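Local atomic coordinates of oxidoreductase, short chain dehydrogenase/reductase family protein (Bifidobacterium adolescentis L2-32, PDB entry 6OW4), a protein that acts as an NADH-dependent 20beta-hydroxysteroid dehydrogenase of the short-chain dehydrogenase/reductase family. Residues F[39-48]-F[119-129]; F[62-73]-F[91-101]. All coordinates share one frame; numbering follows the deposited sequence. Where two conformers were deposited one is given.

Contact 1 of 2, residues F[39-48]-F[119-129]; sequences MRGRKGFVTG and LGTVDFAFLNA. With NAD (nicotinamide-adenine-dinucleotide), chain N.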
loop_
_atom_site.group_PDB
_atom_site.type_symbol
_atom_site.label_atom_id
_atom_site.label_comp_id
_atom_site.label_asym_id
_atom_site.label_seq_id
_atom_site.Cartn_x
_atom_site.Cartn_y
_atom_site.Cartn_z
ATOM N N MET F 39 -16.037 25.410 -10.968
ATOM C CA MET F 39 -17.142 24.769 -10.209
ATOM C C MET F 39 -18.422 25.590 -10.413
ATOM O O MET F 39 -19.269 25.609 -9.498
ATOM C CB MET F 39 -16.801 24.680 -8.718
ATOM C CG MET F 39 -15.613 23.781 -8.410
ATOM S SD MET F 39 -15.941 22.020 -8.721
ATOM C CE MET F 39 -17.221 21.692 -7.511
ATOM N N ARG F 40 -18.558 26.227 -11.580
ATOM C CA ARG F 40 -19.721 27.081 -11.939
ATOM C C ARG F 40 -20.926 26.183 -12.233
ATOM O O ARG F 40 -20.741 25.135 -12.882
ATOM C CB ARG F 40 -19.387 27.987 -13.127
ATOM C CG ARG F 40 -18.327 29.034 -12.821
ATOM C CD ARG F 40 -18.525 30.325 -13.592
ATOM N NE ARG F 40 -17.534 31.328 -13.225
ATOM C CZ ARG F 40 -17.529 32.026 -12.089
ATOM N NH1 ARG F 40 -18.469 31.844 -11.176
ATOM N NH2 ARG F 40 -16.571 32.911 -11.870
ATOM N N GLY F 41 -22.107 26.586 -11.752
ATOM C CA GLY F 41 -23.374 25.847 -11.903
ATOM C C GLY F 41 -23.393 24.566 -11.084
ATOM O O GLY F 41 -24.190 23.670 -11.430
ATOM N N ARG F 42 -22.564 24.482 -10.035
ATOM C CA ARG F 42 -22.458 23.291 -9.149
ATOM C C ARG F 42 -22.793 23.694 -7.710
ATOM O O ARG F 42 -22.560 24.868 -7.356
ATOM C CB ARG F 42 -21.061 22.668 -9.235
ATOM C CG ARG F 42 -20.831 21.847 -10.496
ATOM C CD ARG F 42 -19.550 21.035 -10.456
ATOM N NE ARG F 42 -19.580 19.971 -9.458
ATOM C CZ ARG F 42 -18.672 19.003 -9.343
ATOM N NH1 ARG F 42 -17.641 18.944 -10.170
ATOM N NH2 ARG F 42 -18.799 18.092 -8.393
ATOM N N LYS F 43 -23.320 22.745 -6.936
ATOM C CA LYS F 43 -23.794 22.950 -5.543
ATOM C C LYS F 43 -23.335 21.766 -4.688
ATOM O O LYS F 43 -23.291 20.638 -5.215
ATOM C CB LYS F 43 -25.319 23.090 -5.528
ATOM C CG LYS F 43 -25.888 24.020 -6.592
ATOM C CD LYS F 43 -27.385 24.165 -6.525
ATOM C CE LYS F 43 -27.933 25.069 -7.606
ATOM N NZ LYS F 43 -29.391 24.875 -7.786
ATOM N N GLY F 44 -23.005 22.023 -3.422
ATOM C CA GLY F 44 -22.512 21.002 -2.480
ATOM C C GLY F 44 -22.368 21.565 -1.082
ATOM O O GLY F 44 -22.708 22.745 -0.889
ATOM N N PHE F 45 -21.878 20.756 -0.141
ATOM C CA PHE F 45 -21.706 21.149 1.280
ATOM C C PHE F 45 -20.333 20.700 1.790
ATOM O O PHE F 45 -19.717 19.788 1.205
ATOM C CB PHE F 45 -22.854 20.600 2.131
ATOM C CG PHE F 45 -22.885 19.102 2.297
ATOM C CD1 PHE F 45 -23.588 18.300 1.410
ATOM C CD2 PHE F 45 -22.235 18.496 3.360
ATOM C CE1 PHE F 45 -23.624 16.924 1.575
ATOM C CE2 PHE F 45 -22.273 17.120 3.525
ATOM C CZ PHE F 45 -22.968 16.336 2.632
ATOM N N VAL F 46 -19.880 21.357 2.859
ATOM C CA VAL F 46 -18.581 21.107 3.549
ATOM C C VAL F 46 -18.870 20.957 5.045
ATOM O O VAL F 46 -19.461 21.890 5.620
ATOM C CB VAL F 46 -17.580 22.248 3.285
ATOM C CG1 VAL F 46 -16.289 22.054 4.066
ATOM C CG2 VAL F 46 -17.294 22.423 1.799
ATOM N N THR F 47 -18.476 19.828 5.640
ATOM C CA THR F 47 -18.645 19.535 7.089
ATOM C C THR F 47 -17.379 19.993 7.816
ATOM O O THR F 47 -16.327 20.072 7.157
ATOM C CB THR F 47 -18.956 18.055 7.338
ATOM O OG1 THR F 47 -17.748 17.305 7.215
ATOM C CG2 THR F 47 -20.002 17.509 6.390
ATOM N N GLY F 48 -17.488 20.294 9.112
ATOM C CA GLY F 48 -16.410 20.911 9.906
ATOM C C GLY F 48 -15.969 22.234 9.299
ATOM O O GLY F 48 -14.761 22.535 9.362
ATOM N N LEU F 119 -30.602 24.817 -0.888
ATOM C CA LEU F 119 -29.466 24.874 -1.850
ATOM C C LEU F 119 -29.947 24.490 -3.256
ATOM O O LEU F 119 -29.617 25.224 -4.210
ATOM C CB LEU F 119 -28.353 23.939 -1.362
ATOM C CG LEU F 119 -26.922 24.426 -1.587
ATOM C CD1 LEU F 119 -26.662 25.733 -0.852
ATOM C CD2 LEU F 119 -25.923 23.368 -1.143
ATOM N N GLY F 120 -30.685 23.382 -3.374
ATOM C CA GLY F 120 -31.233 22.875 -4.647
ATOM C C GLY F 120 -30.877 21.415 -4.867
ATOM O O GLY F 120 -31.801 20.614 -5.102
ATOM N N THR F 121 -29.584 21.084 -4.797
ATOM C CA THR F 121 -29.044 19.706 -4.954
ATOM C C THR F 121 -27.625 19.637 -4.376
ATOM O O THR F 121 -27.152 20.660 -3.839
ATOM C CB THR F 121 -29.069 19.259 -6.423
ATOM O OG1 THR F 121 -28.687 17.884 -6.468
ATOM C CG2 THR F 121 -28.152 20.071 -7.314
ATOM N N VAL F 122 -26.987 18.468 -4.493
ATOM C CA VAL F 122 -25.594 18.197 -4.027
ATOM C C VAL F 122 -24.826 17.530 -5.175
ATOM O O VAL F 122 -25.109 16.351 -5.468
ATOM C CB VAL F 122 -25.598 17.337 -2.746
ATOM C CG1 VAL F 122 -24.214 16.814 -2.390
ATOM C CG2 VAL F 122 -26.191 18.098 -1.569
ATOM N N ASP F 123 -23.914 18.279 -5.807
ATOM C CA ASP F 123 -22.976 17.803 -6.860
ATOM C C ASP F 123 -21.688 17.298 -6.199
ATOM O O ASP F 123 -21.063 16.383 -6.759
ATOM C CB ASP F 123 -22.637 18.910 -7.862
ATOM C CG ASP F 123 -23.827 19.413 -8.661
ATOM O OD1 ASP F 123 -24.297 18.670 -9.545
ATOM O OD2 ASP F 123 -24.275 20.545 -8.391
ATOM N N PHE F 124 -21.294 17.892 -5.070
ATOM C CA PHE F 124 -20.078 17.517 -4.303
ATOM C C PHE F 124 -20.367 17.574 -2.800
ATOM O O PHE F 124 -21.294 18.290 -2.382
ATOM C CB PHE F 124 -18.916 18.446 -4.657
ATOM C CG PHE F 124 -19.135 19.883 -4.259
ATOM C CD1 PHE F 124 -18.752 20.340 -3.006
ATOM C CD2 PHE F 124 -19.740 20.776 -5.130
ATOM C CE1 PHE F 124 -18.964 21.660 -2.638
ATOM C CE2 PHE F 124 -19.947 22.096 -4.762
ATOM C CZ PHE F 124 -19.559 22.537 -3.518
ATOM N N ALA F 125 -19.575 16.842 -2.016
ATOM C CA ALA F 125 -19.609 16.837 -0.537
ATOM C C ALA F 125 -18.181 16.677 -0.010
ATOM O O ALA F 125 -17.518 15.696 -0.393
ATOM C CB ALA F 125 -20.515 15.737 -0.042
ATOM N N PHE F 126 -17.724 17.628 0.806
ATOM C CA PHE F 126 -16.432 17.562 1.534
ATOM C C PHE F 126 -16.723 17.178 2.988
ATOM O O PHE F 126 -17.069 18.058 3.800
ATOM C CB PHE F 126 -15.659 18.877 1.404
ATOM C CG PHE F 126 -14.291 18.867 2.040
ATOM C CD1 PHE F 126 -13.499 17.727 2.022
ATOM C CD2 PHE F 126 -13.784 20.006 2.645
ATOM C CE1 PHE F 126 -12.243 17.725 2.606
ATOM C CE2 PHE F 126 -12.525 20.003 3.227
ATOM C CZ PHE F 126 -11.758 18.863 3.207
ATOM N N LEU F 127 -16.589 15.885 3.289
ATOM C CA LEU F 127 -16.965 15.268 4.587
ATOM C C LEU F 127 -15.743 15.329 5.510
ATOM O O LEU F 127 -15.057 14.301 5.681
ATOM C CB LEU F 127 -17.455 13.844 4.311
ATOM C CG LEU F 127 -18.497 13.749 3.196
ATOM C CD1 LEU F 127 -18.469 12.389 2.525
ATOM C CD2 LEU F 127 -19.886 14.066 3.720
ATOM N N ASN F 128 -15.501 16.519 6.064
ATOM C CA ASN F 128 -14.233 16.937 6.718
ATOM C C ASN F 128 -14.361 16.838 8.244
ATOM O O ASN F 128 -13.324 16.646 8.905
ATOM C CB ASN F 128 -13.846 18.344 6.252
ATOM C CG ASN F 128 -12.689 18.942 7.024
ATOM O OD1 ASN F 128 -11.552 18.499 6.882
ATOM N ND2 ASN F 128 -12.970 19.957 7.828
ATOM N N ALA F 129 -15.576 16.968 8.788
ATOM C CA ALA F 129 -15.853 16.897 10.243
ATOM C C ALA F 129 -15.092 15.716 10.856
ATOM O O ALA F 129 -15.233 14.586 10.347
ATOM C CB ALA F 129 -17.336 16.780 10.493
HETATM P PA NAD N . -10.783 21.522 13.497
HETATM O O1A NAD N . -10.907 20.859 14.830
HETATM O O2A NAD N . -11.058 23.026 13.636
HETATM O O5B NAD N . -11.811 20.915 12.446
HETATM C C5B NAD N . -12.734 19.896 12.833
HETATM C C4B NAD N . -14.170 20.469 12.662
HETATM O O4B NAD N . -15.161 19.258 12.720
HETATM C C3B NAD N . -14.489 21.271 13.590
HETATM O O3B NAD N . -15.007 22.545 13.063
HETATM C C2B NAD N . -15.685 20.527 14.475
HETATM O O2B NAD N . -16.619 21.521 14.991
HETATM C C1B NAD N . -16.264 19.723 13.677
HETATM N N9A NAD N . -16.803 18.556 14.448
HETATM C C8A NAD N . -16.334 17.632 15.319
HETATM N N7A NAD N . -17.367 16.829 15.679
HETATM C C5A NAD N . -18.470 17.259 15.033
HETATM C C6A NAD N . -19.791 16.790 15.048
HETATM N N6A NAD N . -20.493 15.736 15.703
HETATM N N1A NAD N . -20.733 17.405 14.295
HETATM C C2A NAD N . -20.401 18.489 13.518
HETATM N N3A NAD N . -19.092 18.955 13.501
HETATM C C4A NAD N . -18.134 18.332 14.264
HETATM O O3 NAD N . -9.253 21.292 12.934
HETATM P PN NAD N . -8.911 20.886 11.412
HETATM O O1N NAD N . -7.417 20.864 11.253
HETATM O O2N NAD N . -9.521 21.920 10.464
HETATM O O5D NAD N . -9.477 19.423 11.122
HETATM C C5D NAD N . -10.394 19.187 10.063
HETATM C C4D NAD N . -10.308 17.699 9.632
HETATM O O4D NAD N . -9.117 17.444 9.165
HETATM C C3D NAD N . -10.513 16.777 10.820
HETATM O O3D NAD N . -11.344 15.746 10.469
HETATM C C2D NAD N . -9.085 16.248 11.148
HETATM O O2D NAD N . -9.223 14.918 11.804
HETATM C C1D NAD N . -8.509 16.193 9.996
HETATM N N1N NAD N . -7.048 16.320 10.030
HETATM C C2N NAD N . -6.446 17.522 10.378
HETATM C C3N NAD N . -5.047 17.633 10.404
HETATM C C7N NAD N . -4.360 18.963 10.800
HETATM O O7N NAD N . -3.263 18.941 11.326
HETATM N N7N NAD N . -4.988 20.215 10.556
HETATM C C4N NAD N . -4.265 16.542 10.075
HETATM C C5N NAD N . -4.861 15.341 9.721
HETATM C C6N NAD N . -6.258 15.241 9.693
HETATM O O HOH W 1 -12.067 21.836 9.710
#
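Strands 42-47 and 124-127 are parallel neighbours at the middle of the Rossmann-fold sheet, and Thr47 and Asn128 meet where this pair runs into the NAD site. The main chains are joined by Phe126 N to Phe45 O (3.0 Å) and Thr47 N to Phe126 O (2.9 Å). On one face Gly44 CA makes a CH-pi contact with the Phe124 ring, 3.5 Å from its centroid and over its face. Phe124 holds CG between its backbone N and carbonyl carbon (chi1 65°), which folds the ring back over this glycine. Met39 CE touches the same ring at CD2. An alanine in place of Phe124 would probably leave Gly44 and the Met39 methyl without their aromatic cover. On the other face Ala125 CB sits over the Phe45 ring, while Val122 CG2 meets the ring edge. At the start of the pair, Asp123 OD2 takes the Lys43 N-H through its anti lone pair (2.8 Å). At the cofactor end, Asn128 O accepts a hydrogen bond from the NAD ribose hydroxyl O3D. Asn128 OD1 is held by Thr179. Thr47 OG1 receives a nearly straight bond from Ala129 N (2.7 Å, 175°) and a weak one from Asn128 N.

Contact 2 of 2, residues F[62-73]-F[91-101]; sequences AQAGADVALVDL and FGTNVIALTCD. With NAD (nicotinamide-adenine-dinucleotide), chain N.
Leu70 and Val95 pack closely where strand 66-72 meets the segment leading into strand 96-99, the outermost strand of the chain's sheet. Val95 CG1 lies 3.9 Å from Leu70 CG, and its other branch, CG2, reaches Ala62 CB. Val95 CG1 stands anti to its own backbone N (chi1 -174°), and this turns the branch toward leucine. Leu80 and Ala84 of helix 77-91 also touch Leu70. On the other face Ala69 CB meets Ile96 CG1 and Leu98 CD1, and Leu111 of helix 105-119 packs on Leu98. The firm backbone bonds lie in this part and beyond it. Leu70 N donates to Ile96 O at 2.9 Å, Leu98 N to Leu70 O at 3.1 Å, and Cys100 N to Asp72 O at 3.0 Å.

The start of the pair is looser and partly exposed. Here Val68 N to Asn94 O and Asn94 N to Asp67 OD1 are both weak. The Gln63 side chain runs across one face of the Phe91 ring, with CB over it, and its amide is tilted 44° from the ring. That amide is held by Tyr31 and Ile33 of the second subunit.

At the opposite end Asp72 grips the adenosine ribose of NAD. Asp72 OD1 accepts from NAD O2B and Asp72 OD2 from NAD O3B, each at 2.5 Å. OD1 also takes Leu73 N and OD2 takes Ala50 N, which fixes the carboxylate from the next residue and from the loop after strand 42-47. Leu73 CD2 lies 3.3 Å from adenine N1A. An acidic residue at the end of the second strand, holding both ribose hydroxyls, is typical of NAD(H)-preferring Rossmann folds.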
loop_
_atom_site.group_PDB
_atom_site.type_symbol
_atom_site.label_atom_id
_atom_site.label_comp_id
_atom_site.label_asym_id
_atom_site.label_seq_id
_atom_site.Cartn_x
_atom_site.Cartn_y
_atom_site.Cartn_z
ATOM N N ALA F 62 -16.201 28.088 -3.522
ATOM C CA ALA F 62 -17.044 29.283 -3.768
ATOM C C ALA F 62 -16.413 30.155 -4.861
ATOM O O ALA F 62 -17.158 30.631 -5.742
ATOM C CB ALA F 62 -17.237 30.062 -2.489
ATOM N N GLN F 63 -15.090 30.346 -4.809
ATOM C CA GLN F 63 -14.327 31.208 -5.753
ATOM C C GLN F 63 -14.299 30.562 -7.143
ATOM O O GLN F 63 -14.305 31.314 -8.137
ATOM C CB GLN F 63 -12.908 31.452 -5.237
ATOM C CG GLN F 63 -12.219 32.622 -5.921
ATOM C CD GLN F 63 -10.983 33.061 -5.180
ATOM O OE1 GLN F 63 -10.308 32.263 -4.531
ATOM N NE2 GLN F 63 -10.674 34.344 -5.272
ATOM N N ALA F 64 -14.265 29.226 -7.207
ATOM C CA ALA F 64 -14.420 28.428 -8.447
ATOM C C ALA F 64 -15.844 28.594 -8.995
ATOM O O ALA F 64 -16.047 28.310 -10.190
ATOM C CB ALA F 64 -14.096 26.978 -8.179
ATOM N N GLY F 65 -16.790 29.008 -8.138
ATOM C CA GLY F 65 -18.150 29.444 -8.514
ATOM C C GLY F 65 -19.212 28.427 -8.132
ATOM O O GLY F 65 -20.136 28.222 -8.941
ATOM N N ALA F 66 -19.105 27.831 -6.937
ATOM C CA ALA F 66 -20.001 26.762 -6.434
ATOM C C ALA F 66 -20.811 27.265 -5.234
ATOM O O ALA F 66 -20.244 27.993 -4.398
ATOM C CB ALA F 66 -19.192 25.547 -6.053
ATOM N N ASP F 67 -22.087 26.874 -5.157
ATOM C CA ASP F 67 -22.944 27.066 -3.956
ATOM C C ASP F 67 -22.469 26.084 -2.879
ATOM O O ASP F 67 -22.413 24.873 -3.174
ATOM C CB ASP F 67 -24.427 26.874 -4.288
ATOM C CG ASP F 67 -24.952 27.822 -5.354
ATOM O OD1 ASP F 67 -24.313 28.872 -5.576
ATOM O OD2 ASP F 67 -25.997 27.503 -5.956
ATOM N N VAL F 68 -22.127 26.590 -1.689
ATOM C CA VAL F 68 -21.532 25.790 -0.576
ATOM C C VAL F 68 -22.361 26.005 0.697
ATOM O O VAL F 68 -22.448 27.157 1.162
ATOM C CB VAL F 68 -20.050 26.149 -0.345
ATOM C CG1 VAL F 68 -19.347 25.096 0.499
ATOM C CG2 VAL F 68 -19.303 26.366 -1.651
ATOM N N ALA F 69 -22.944 24.930 1.234
ATOM C CA ALA F 69 -23.560 24.890 2.579
ATOM C C ALA F 69 -22.454 24.619 3.605
ATOM O O ALA F 69 -21.801 23.566 3.495
ATOM C CB ALA F 69 -24.638 23.837 2.633
ATOM N N LEU F 70 -22.238 25.551 4.538
ATOM C CA LEU F 70 -21.208 25.447 5.607
ATOM C C LEU F 70 -21.822 24.707 6.801
ATOM O O LEU F 70 -22.676 25.297 7.489
ATOM C CB LEU F 70 -20.727 26.850 5.996
ATOM C CG LEU F 70 -20.263 27.740 4.843
ATOM C CD1 LEU F 70 -19.735 29.066 5.366
ATOM C CD2 LEU F 70 -19.207 27.046 3.995
ATOM N N VAL F 71 -21.405 23.457 7.016
ATOM C CA VAL F 71 -21.988 22.530 8.030
ATOM C C VAL F 71 -20.995 22.368 9.186
ATOM O O VAL F 71 -19.820 22.050 8.921
ATOM C CB VAL F 71 -22.355 21.174 7.395
ATOM C CG1 VAL F 71 -22.955 20.214 8.413
ATOM C CG2 VAL F 71 -23.288 21.346 6.204
ATOM N N ASP F 72 -21.460 22.595 10.417
ATOM C CA ASP F 72 -20.692 22.370 11.671
ATOM C C ASP F 72 -21.682 22.297 12.843
ATOM O O ASP F 72 -22.905 22.299 12.587
ATOM C CB ASP F 72 -19.617 23.446 11.859
ATOM C CG ASP F 72 -18.397 22.965 12.631
ATOM O OD1 ASP F 72 -18.579 22.463 13.756
ATOM O OD2 ASP F 72 -17.279 23.086 12.098
ATOM N N LEU F 73 -21.173 22.228 14.076
ATOM C CA LEU F 73 -21.976 22.039 15.314
ATOM C C LEU F 73 -22.957 23.196 15.489
ATOM O O LEU F 73 -22.691 24.315 15.051
ATOM C CB LEU F 73 -21.028 21.939 16.513
ATOM C CG LEU F 73 -20.203 20.657 16.594
ATOM C CD1 LEU F 73 -19.109 20.784 17.643
ATOM C CD2 LEU F 73 -21.089 19.457 16.892
ATOM N N PHE F 91 -17.256 36.327 -3.452
ATOM C CA PHE F 91 -17.217 35.492 -4.685
ATOM C C PHE F 91 -18.599 35.429 -5.352
ATOM O O PHE F 91 -18.751 34.641 -6.305
ATOM C CB PHE F 91 -16.688 34.098 -4.343
ATOM C CG PHE F 91 -15.490 34.112 -3.428
ATOM C CD1 PHE F 91 -14.344 34.810 -3.776
ATOM C CD2 PHE F 91 -15.513 33.443 -2.213
ATOM C CE1 PHE F 91 -13.243 34.833 -2.933
ATOM C CE2 PHE F 91 -14.411 33.465 -1.372
ATOM C CZ PHE F 91 -13.278 34.160 -1.733
ATOM N N GLY F 92 -19.557 36.239 -4.885
ATOM C CA GLY F 92 -20.909 36.361 -5.468
ATOM C C GLY F 92 -21.552 35.006 -5.706
ATOM O O GLY F 92 -21.935 34.735 -6.860
ATOM N N THR F 93 -21.659 34.183 -4.658
ATOM C CA THR F 93 -22.213 32.802 -4.713
ATOM C C THR F 93 -23.189 32.578 -3.554
ATOM O O THR F 93 -23.081 33.298 -2.541
ATOM C CB THR F 93 -21.099 31.750 -4.667
ATOM O OG1 THR F 93 -19.924 32.289 -5.274
ATOM C CG2 THR F 93 -21.488 30.468 -5.366
ATOM N N ASN F 94 -24.096 31.605 -3.702
ATOM C CA ASN F 94 -25.060 31.192 -2.646
ATOM C C ASN F 94 -24.328 30.286 -1.648
ATOM O O ASN F 94 -24.424 29.046 -1.783
ATOM C CB ASN F 94 -26.308 30.527 -3.234
ATOM C CG ASN F 94 -27.341 30.172 -2.184
ATOM O OD1 ASN F 94 -27.469 30.859 -1.173
ATOM N ND2 ASN F 94 -28.080 29.100 -2.413
ATOM N N VAL F 95 -23.611 30.894 -0.699
ATOM C CA VAL F 95 -22.923 30.198 0.430
ATOM C C VAL F 95 -23.801 30.354 1.677
ATOM O O VAL F 95 -23.817 31.459 2.253
ATOM C CB VAL F 95 -21.500 30.746 0.655
ATOM C CG1 VAL F 95 -20.743 29.946 1.706
ATOM C CG2 VAL F 95 -20.702 30.803 -0.640
ATOM N N ILE F 96 -24.522 29.292 2.053
ATOM C CA ILE F 96 -25.469 29.268 3.210
ATOM C C ILE F 96 -24.783 28.588 4.401
ATOM O O ILE F 96 -23.665 28.066 4.227
ATOM C CB ILE F 96 -26.795 28.573 2.829
ATOM C CG1 ILE F 96 -26.628 27.062 2.636
ATOM C CG2 ILE F 96 -27.410 29.234 1.603
ATOM C CD1 ILE F 96 -27.933 26.297 2.605
ATOM N N ALA F 97 -25.444 28.599 5.562
ATOM C CA ALA F 97 -24.995 27.955 6.818
ATOM C C ALA F 97 -26.084 27.000 7.316
ATOM O O ALA F 97 -27.250 27.434 7.421
ATOM C CB ALA F 97 -24.674 29.007 7.850
ATOM N N LEU F 98 -25.712 25.747 7.598
ATOM C CA LEU F 98 -26.610 24.698 8.153
ATOM C C LEU F 98 -25.874 23.955 9.272
ATOM O O LEU F 98 -24.856 23.311 8.976
ATOM C CB LEU F 98 -27.015 23.733 7.034
ATOM C CG LEU F 98 -27.905 24.321 5.940
ATOM C CD1 LEU F 98 -28.014 23.363 4.764
ATOM C CD2 LEU F 98 -29.287 24.661 6.479
ATOM N N THR F 99 -26.375 24.052 10.506
ATOM C CA THR F 99 -25.838 23.332 11.689
ATOM C C THR F 99 -26.352 21.889 11.669
ATOM O O THR F 99 -27.534 21.689 11.327
ATOM C CB THR F 99 -26.215 24.046 12.993
ATOM O OG1 THR F 99 -27.638 24.165 13.042
ATOM C CG2 THR F 99 -25.582 25.414 13.119
ATOM N N CYS F 100 -25.493 20.929 12.015
ATOM C CA CYS F 100 -25.852 19.493 12.157
ATOM C C CYS F 100 -24.765 18.752 12.942
ATOM O O CYS F 100 -23.648 18.601 12.416
ATOM C CB CYS F 100 -26.051 18.836 10.796
ATOM S SG CYS F 100 -26.228 17.034 10.891
ATOM N N ASP F 101 -25.092 18.317 14.161
ATOM C CA ASP F 101 -24.300 17.319 14.925
ATOM C C ASP F 101 -24.393 15.986 14.169
ATOM O O ASP F 101 -25.502 15.428 14.091
ATOM C CB ASP F 101 -24.788 17.231 16.373
ATOM C CG ASP F 101 -24.153 16.108 17.173
ATOM O OD1 ASP F 101 -24.588 14.954 17.002
ATOM O OD2 ASP F 101 -23.230 16.397 17.958
HETATM P PA NAD N . -10.783 21.522 13.497
HETATM O O1A NAD N . -10.907 20.859 14.830
HETATM O O2A NAD N . -11.058 23.026 13.636
HETATM O O5B NAD N . -11.811 20.915 12.446
HETATM C C5B NAD N . -12.734 19.896 12.833
HETATM C C4B NAD N . -14.170 20.469 12.662
HETATM O O4B NAD N . -15.161 19.258 12.720
HETATM C C3B NAD N . -14.489 21.271 13.590
HETATM O O3B NAD N . -15.007 22.545 13.063
HETATM C C2B NAD N . -15.685 20.527 14.475
HETATM O O2B NAD N . -16.619 21.521 14.991
HETATM C C1B NAD N . -16.264 19.723 13.677
HETATM N N9A NAD N . -16.803 18.556 14.448
HETATM C C8A NAD N . -16.334 17.632 15.319
HETATM N N7A NAD N . -17.367 16.829 15.679
HETATM C C5A NAD N . -18.470 17.259 15.033
HETATM C C6A NAD N . -19.791 16.790 15.048
HETATM N N6A NAD N . -20.493 15.736 15.703
HETATM N N1A NAD N . -20.733 17.405 14.295
HETATM C C2A NAD N . -20.401 18.489 13.518
HETATM N N3A NAD N . -19.092 18.955 13.501
HETATM C C4A NAD N . -18.134 18.332 14.264
HETATM O O3 NAD N . -9.253 21.292 12.934
HETATM P PN NAD N . -8.911 20.886 11.412
HETATM O O1N NAD N . -7.417 20.864 11.253
HETATM O O2N NAD N . -9.521 21.920 10.464
HETATM O O5D NAD N . -9.477 19.423 11.122
HETATM C C5D NAD N . -10.394 19.187 10.063
HETATM C C4D NAD N . -10.308 17.699 9.632
HETATM O O4D NAD N . -9.117 17.444 9.165
HETATM C C3D NAD N . -10.513 16.777 10.820
HETATM O O3D NAD N . -11.344 15.746 10.469
HETATM C C2D NAD N . -9.085 16.248 11.148
HETATM O O2D NAD N . -9.223 14.918 11.804
HETATM C C1D NAD N . -8.509 16.193 9.996
HETATM N N1N NAD N . -7.048 16.320 10.030
HETATM C C2N NAD N . -6.446 17.522 10.378
HETATM C C3N NAD N . -5.047 17.633 10.404
HETATM C C7N NAD N . -4.360 18.963 10.800
HETATM O O7N NAD N . -3.263 18.941 11.326
HETATM N N7N NAD N . -4.988 20.215 10.556
HETATM C C4N NAD N . -4.265 16.542 10.075
HETATM C C5N NAD N . -4.861 15.341 9.721
HETATM C C6N NAD N . -6.258 15.241 9.693
#

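Overall arrangement
Both contacts belong to one parallel seven-stranded sheet, and their centres are 7 Å apart. The order across this part is 96-99, 66-72, 42-47, 124-127. Contact 2 thus lies at the edge of the sheet within this chain and contact 1 at the middle. Strands 42-47 and 66-72 join them, with Val46 O 2.9 Å from Val71 N and Gly44 N 2.9 Å from Asp67 O, both probable hydrogen bonds. Along the chain contact 2 is nested within the loop closed by contact 1. Helix 52-63 links strand 42-47 to strand 66-72. Both contacts end at NAD: contact 2 holds its adenosine half, and contact 1 bonds to the ribose on the nicotinamide side.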